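Local structure of Mgp-operon protein 3 (Mycoplasma pneumoniae, 6RJ1) at residues 26-31 with 51-56; 34-39 with 114-119. The protein is a surface adhesin of a human pathogen that probably helps the cell attach to sugar-bearing host surfaces. All coordinates share one frame; numbering follows the deposited sequence.

Interaction 1. Residues 26-31 with 51-56; sequences GGLDVV and TKLVAL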
loop_
_atom_site.group_PDB
_atom_site.type_symbol
_atom_site.label_atom_id
_atom_site.label_comp_id
_atom_site.label_asym_id
_atom_site.label_seq_id
_atom_site.Cartn_x
_atom_site.Cartn_y
_atom_site.Cartn_z
ATOM N N GLY A 26 21.267 30.272 -0.755
ATOM C CA GLY A 26 21.762 28.940 -0.401
ATOM C C GLY A 26 20.728 27.904 0.013
ATOM O O GLY A 26 21.073 26.733 0.213
ATOM N N GLY A 27 19.475 28.336 0.161
ATOM C CA GLY A 27 18.365 27.473 0.540
ATOM C C GLY A 27 18.226 27.258 2.029
ATOM O O GLY A 27 19.119 27.604 2.810
ATOM N N LEU A 28 17.111 26.656 2.431
ATOM C CA LEU A 28 16.818 26.396 3.831
ATOM C C LEU A 28 17.159 24.951 4.220
ATOM O O LEU A 28 16.555 24.025 3.680
ATOM C CB LEU A 28 15.328 26.729 4.090
ATOM C CG LEU A 28 14.674 26.230 5.386
ATOM C CD1 LEU A 28 14.849 27.222 6.513
ATOM C CD2 LEU A 28 13.212 25.927 5.164
ATOM N N ASP A 29 18.115 24.763 5.168
ATOM C CA ASP A 29 18.455 23.438 5.691
ATOM C C ASP A 29 17.468 23.189 6.810
ATOM O O ASP A 29 17.664 23.638 7.943
ATOM C CB ASP A 29 19.907 23.331 6.192
ATOM C CG ASP A 29 20.362 21.919 6.581
ATOM O OD1 ASP A 29 19.505 21.099 7.010
ATOM O OD2 ASP A 29 21.569 21.636 6.461
ATOM N N VAL A 30 16.378 22.510 6.456
ATOM C CA VAL A 30 15.231 22.184 7.291
ATOM C C VAL A 30 15.645 21.569 8.650
ATOM O O VAL A 30 15.133 21.998 9.688
ATOM C CB VAL A 30 14.260 21.301 6.461
ATOM C CG1 VAL A 30 13.235 20.590 7.321
ATOM C CG2 VAL A 30 13.566 22.125 5.383
ATOM N N VAL A 31 16.608 20.626 8.643
ATOM C CA VAL A 31 17.099 19.933 9.840
ATOM C C VAL A 31 17.916 20.886 10.751
ATOM O O VAL A 31 17.643 20.940 11.958
ATOM C CB VAL A 31 17.840 18.618 9.466
ATOM C CG1 VAL A 31 18.543 17.991 10.667
ATOM C CG2 VAL A 31 16.876 17.621 8.844
ATOM N N THR A 51 2.724 32.391 3.130
ATOM C CA THR A 51 3.511 32.685 4.336
ATOM C C THR A 51 3.883 31.421 5.159
ATOM O O THR A 51 4.504 31.558 6.220
ATOM C CB THR A 51 2.799 33.780 5.188
ATOM O OG1 THR A 51 3.757 34.502 5.972
ATOM C CG2 THR A 51 1.623 33.257 6.052
ATOM N N LYS A 52 3.528 30.217 4.675
ATOM C CA LYS A 52 3.782 28.975 5.409
ATOM C C LYS A 52 4.466 27.864 4.602
ATOM O O LYS A 52 4.206 27.693 3.408
ATOM C CB LYS A 52 2.461 28.458 6.017
ATOM C CG LYS A 52 2.592 27.358 7.081
ATOM C CD LYS A 52 1.729 27.636 8.305
ATOM C CE LYS A 52 0.253 27.404 8.076
ATOM N NZ LYS A 52 -0.569 28.111 9.095
ATOM N N LEU A 53 5.333 27.103 5.291
ATOM C CA LEU A 53 6.036 25.942 4.769
ATOM C C LEU A 53 6.047 24.867 5.852
ATOM O O LEU A 53 6.541 25.095 6.957
ATOM C CB LEU A 53 7.458 26.289 4.294
ATOM C CG LEU A 53 8.297 25.136 3.737
ATOM C CD1 LEU A 53 7.851 24.745 2.328
ATOM C CD2 LEU A 53 9.754 25.507 3.734
ATOM N N VAL A 54 5.458 23.715 5.532
ATOM C CA VAL A 54 5.339 22.560 6.416
ATOM C C VAL A 54 6.303 21.471 5.930
ATOM O O VAL A 54 6.332 21.183 4.737
ATOM C CB VAL A 54 3.865 22.066 6.471
ATOM C CG1 VAL A 54 3.710 20.876 7.407
ATOM C CG2 VAL A 54 2.921 23.196 6.875
ATOM N N ALA A 55 7.100 20.889 6.844
ATOM C CA ALA A 55 8.059 19.827 6.509
ATOM C C ALA A 55 7.873 18.593 7.406
ATOM O O ALA A 55 7.311 18.705 8.491
ATOM C CB ALA A 55 9.488 20.353 6.608
ATOM N N LEU A 56 8.319 17.420 6.934
ATOM C CA LEU A 56 8.256 16.146 7.644
ATOM C C LEU A 56 9.665 15.559 7.704
ATOM O O LEU A 56 10.306 15.356 6.667
ATOM C CB LEU A 56 7.292 15.176 6.934
ATOM C CG LEU A 56 7.075 13.792 7.565
ATOM C CD1 LEU A 56 6.553 13.902 8.992
ATOM C CD2 LEU A 56 6.132 12.962 6.725
#

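Interaction 2. Residues 34-39 with 114-119; sequences AHLHPS and YVLIFK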
loop_
_atom_site.group_PDB
_atom_site.type_symbol
_atom_site.label_atom_id
_atom_site.label_comp_id
_atom_site.label_asym_id
_atom_site.label_seq_id
_atom_site.Cartn_x
_atom_site.Cartn_y
_atom_site.Cartn_z
ATOM N N ALA A 34 15.614 23.760 12.229
ATOM C CA ALA A 34 14.683 23.277 13.254
ATOM C C ALA A 34 15.397 22.878 14.548
ATOM O O ALA A 34 14.735 22.499 15.515
ATOM C CB ALA A 34 13.869 22.115 12.715
ATOM N N HIS A 35 16.745 23.012 14.577
ATOM C CA HIS A 35 17.627 22.672 15.698
ATOM C C HIS A 35 17.526 21.174 16.012
ATOM O O HIS A 35 17.373 20.761 17.167
ATOM C CB HIS A 35 17.369 23.565 16.923
ATOM C CG HIS A 35 17.419 25.025 16.620
ATOM N ND1 HIS A 35 18.625 25.716 16.578
ATOM C CD2 HIS A 35 16.409 25.881 16.341
ATOM C CE1 HIS A 35 18.308 26.969 16.293
ATOM N NE2 HIS A 35 16.988 27.118 16.137
ATOM N N LEU A 36 17.583 20.363 14.944
ATOM C CA LEU A 36 17.487 18.911 15.020
ATOM C C LEU A 36 18.823 18.229 14.774
ATOM O O LEU A 36 19.710 18.795 14.130
ATOM C CB LEU A 36 16.415 18.378 14.055
ATOM C CG LEU A 36 14.961 18.670 14.434
ATOM C CD1 LEU A 36 14.053 18.369 13.296
ATOM C CD2 LEU A 36 14.518 17.872 15.652
ATOM N N HIS A 37 18.956 17.013 15.318
ATOM C CA HIS A 37 20.124 16.151 15.216
ATOM C C HIS A 37 20.455 15.828 13.732
ATOM O O HIS A 37 19.525 15.631 12.935
ATOM C CB HIS A 37 19.860 14.852 16.010
ATOM C CG HIS A 37 21.066 13.975 16.139
ATOM N ND1 HIS A 37 21.385 13.037 15.169
ATOM C CD2 HIS A 37 22.038 13.975 17.079
ATOM C CE1 HIS A 37 22.514 12.476 15.569
ATOM N NE2 HIS A 37 22.942 13.002 16.714
ATOM N N PRO A 38 21.768 15.739 13.365
ATOM C CA PRO A 38 22.141 15.425 11.969
ATOM C C PRO A 38 21.530 14.171 11.345
ATOM O O PRO A 38 21.469 14.102 10.118
ATOM C CB PRO A 38 23.664 15.303 12.032
ATOM C CG PRO A 38 24.061 16.110 13.191
ATOM C CD PRO A 38 22.971 15.968 14.194
ATOM N N SER A 39 21.080 13.193 12.156
ATOM C CA SER A 39 20.454 11.952 11.657
ATOM C C SER A 39 19.080 12.178 11.012
ATOM O O SER A 39 18.579 11.286 10.311
ATOM C CB SER A 39 20.338 10.910 12.762
ATOM O OG SER A 39 19.488 11.361 13.804
ATOM N N TYR A 114 9.119 14.433 13.253
ATOM C CA TYR A 114 8.512 15.739 13.483
ATOM C C TYR A 114 7.914 16.333 12.235
ATOM O O TYR A 114 8.382 16.080 11.123
ATOM C CB TYR A 114 9.541 16.739 14.044
ATOM C CG TYR A 114 9.884 16.522 15.495
ATOM C CD1 TYR A 114 9.113 17.088 16.509
ATOM C CD2 TYR A 114 10.997 15.771 15.863
ATOM C CE1 TYR A 114 9.427 16.891 17.852
ATOM C CE2 TYR A 114 11.319 15.561 17.202
ATOM C CZ TYR A 114 10.532 16.123 18.196
ATOM O OH TYR A 114 10.852 15.907 19.517
ATOM N N VAL A 115 6.876 17.146 12.445
ATOM C CA VAL A 115 6.247 17.977 11.434
ATOM C C VAL A 115 6.761 19.359 11.822
ATOM O O VAL A 115 6.570 19.781 12.971
ATOM C CB VAL A 115 4.698 17.892 11.418
ATOM C CG1 VAL A 115 4.090 19.047 10.629
ATOM C CG2 VAL A 115 4.234 16.561 10.852
ATOM N N LEU A 116 7.487 20.017 10.906
ATOM C CA LEU A 116 8.075 21.333 11.157
ATOM C C LEU A 116 7.281 22.414 10.457
ATOM O O LEU A 116 6.909 22.248 9.294
ATOM C CB LEU A 116 9.545 21.389 10.709
ATOM C CG LEU A 116 10.411 20.165 10.973
ATOM C CD1 LEU A 116 11.699 20.271 10.241
ATOM C CD2 LEU A 116 10.680 19.975 12.442
ATOM N N ILE A 117 7.032 23.524 11.164
ATOM C CA ILE A 117 6.296 24.670 10.645
ATOM C C ILE A 117 7.262 25.847 10.520
ATOM O O ILE A 117 7.982 26.179 11.472
ATOM C CB ILE A 117 5.066 25.016 11.537
ATOM C CG1 ILE A 117 4.179 23.773 11.842
ATOM C CG2 ILE A 117 4.239 26.180 10.968
ATOM C CD1 ILE A 117 3.503 23.018 10.633
ATOM N N PHE A 118 7.268 26.470 9.333
ATOM C CA PHE A 118 8.103 27.618 9.012
ATOM C C PHE A 118 7.233 28.769 8.548
ATOM O O PHE A 118 6.201 28.547 7.914
ATOM C CB PHE A 118 9.111 27.258 7.909
ATOM C CG PHE A 118 10.178 26.269 8.309
ATOM C CD1 PHE A 118 9.967 24.898 8.175
ATOM C CD2 PHE A 118 11.412 26.706 8.786
ATOM C CE1 PHE A 118 10.962 23.985 8.533
ATOM C CE2 PHE A 118 12.410 25.791 9.141
ATOM C CZ PHE A 118 12.179 24.437 9.011
ATOM N N LYS A 119 7.647 29.994 8.866
ATOM C CA LYS A 119 6.954 31.213 8.452
ATOM C C LYS A 119 7.828 31.942 7.449
ATOM O O LYS A 119 9.056 31.912 7.586
ATOM C CB LYS A 119 6.582 32.114 9.648
ATOM C CG LYS A 119 7.719 32.797 10.414
ATOM C CD LYS A 119 7.166 33.858 11.366
ATOM C CE LYS A 119 8.173 34.273 12.410
ATOM N NZ LYS A 119 8.377 33.225 13.461
#

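Interaction 1. Residues 26-31 with 51-56
L28 and L53 meet tip to tip, the CD2 methyl of L28 lying 3.8 Å from CD2 of L53. Both leucines place CG anti to their own backbone N (chi1 165° and 179°), which extends each branched end across the gap between the two segments. Two residues further along each segment, V30 sends CG1 to the CB of A55 at 3.8 Å. Here the partners are short: the alpha carbons of V30 and A55 stand 7.6 Å apart, a spacing bridged by one valine branch and a single methyl, whereas the leucine pair needs two longer side chains to span its wider gap. The contact is purely apolar and largely buried.

D29, between L28 and V30, takes no part in the apolar contact; it is the N-cap of helix 30-33. Its OD1 accepts a hydrogen bond from R32 N and a weak one from V31 N, so the carboxylate serves amides of the first helical turn. L28 belongs to an edge strand of a small antiparallel sheet and is bonded through its backbone to L14. L53 and A55 lie on strand 52-59, between strands 40-48 and 114-121, where W45 and L42 of strand 40-48 touch them.

Interaction 2. Residues 34-39 with 114-119
The ring of Y114 receives the isobutyl end of L36 obliquely, with CD2 of L36 4.1 Å from the ring carbon CD2 of Y114. A second flat group, the imidazole of H37, stays within its own loop. CD of P38 sits 3.3 Å above the centre of one face of the H37 ring, CA of S39 lies at its edge in plane, and F111 makes an edge-to-face contact with it. The nitrogen ND1 of H37 accepts from S39 N at 3.0 Å, a nearly straight bond (165°) that comes in tilted from the ring plane, and also shares a hydrogen bond with S39 OG. Histidine and serine thus tie the turn to itself.

L36 sets CG anti to its carbonyl carbon (chi1 -71°), directing one methyl to Y114 and the other to L116: CD1 of L36 and CD2 of L116 approach tip to tip at 3.8 Å. The fork of L116 also straddles A34, whose CB is 3.8 Å from CD1 and 3.9 Å from CD2 of L116. A small alanine suits this place, because its alpha carbon comes within 7.2 Å of that of L116. H35, with positive phi, closes the helix in a Schellman motif, and the chain leaves it with L36 pointing toward the strand.

The loop joins helix 30-33 to strand 40-48. It lies over strand 114-121, with V57 of strand 52-59 touching both leucines, F128 of strand 125-135 beside A34, and V31 of the helix against L36.

The centres of interactions 1 and 2 are only 8 Å apart, and their segments alternate along the chain: 26-31, 34-39, 51-56, then 114-119. Strands 52-59 and 114-121 are antiparallel neighbours in one mixed sheet, probably hydrogen-bonded from L116 N to A55 O and from F118 N to L53 O, each 2.8 Å long. Helix 30-33 connects the other two segments, and V30 packs on L116, merging both contacts into one apolar layer. A short strand, helix and loop thus pack in turn against one face of the neighbouring strands 52-59 and 114-121 before the chain enters the same sheet as strand 40-48. The contact centres lie about 28 and 27 Å from the centre of the chain.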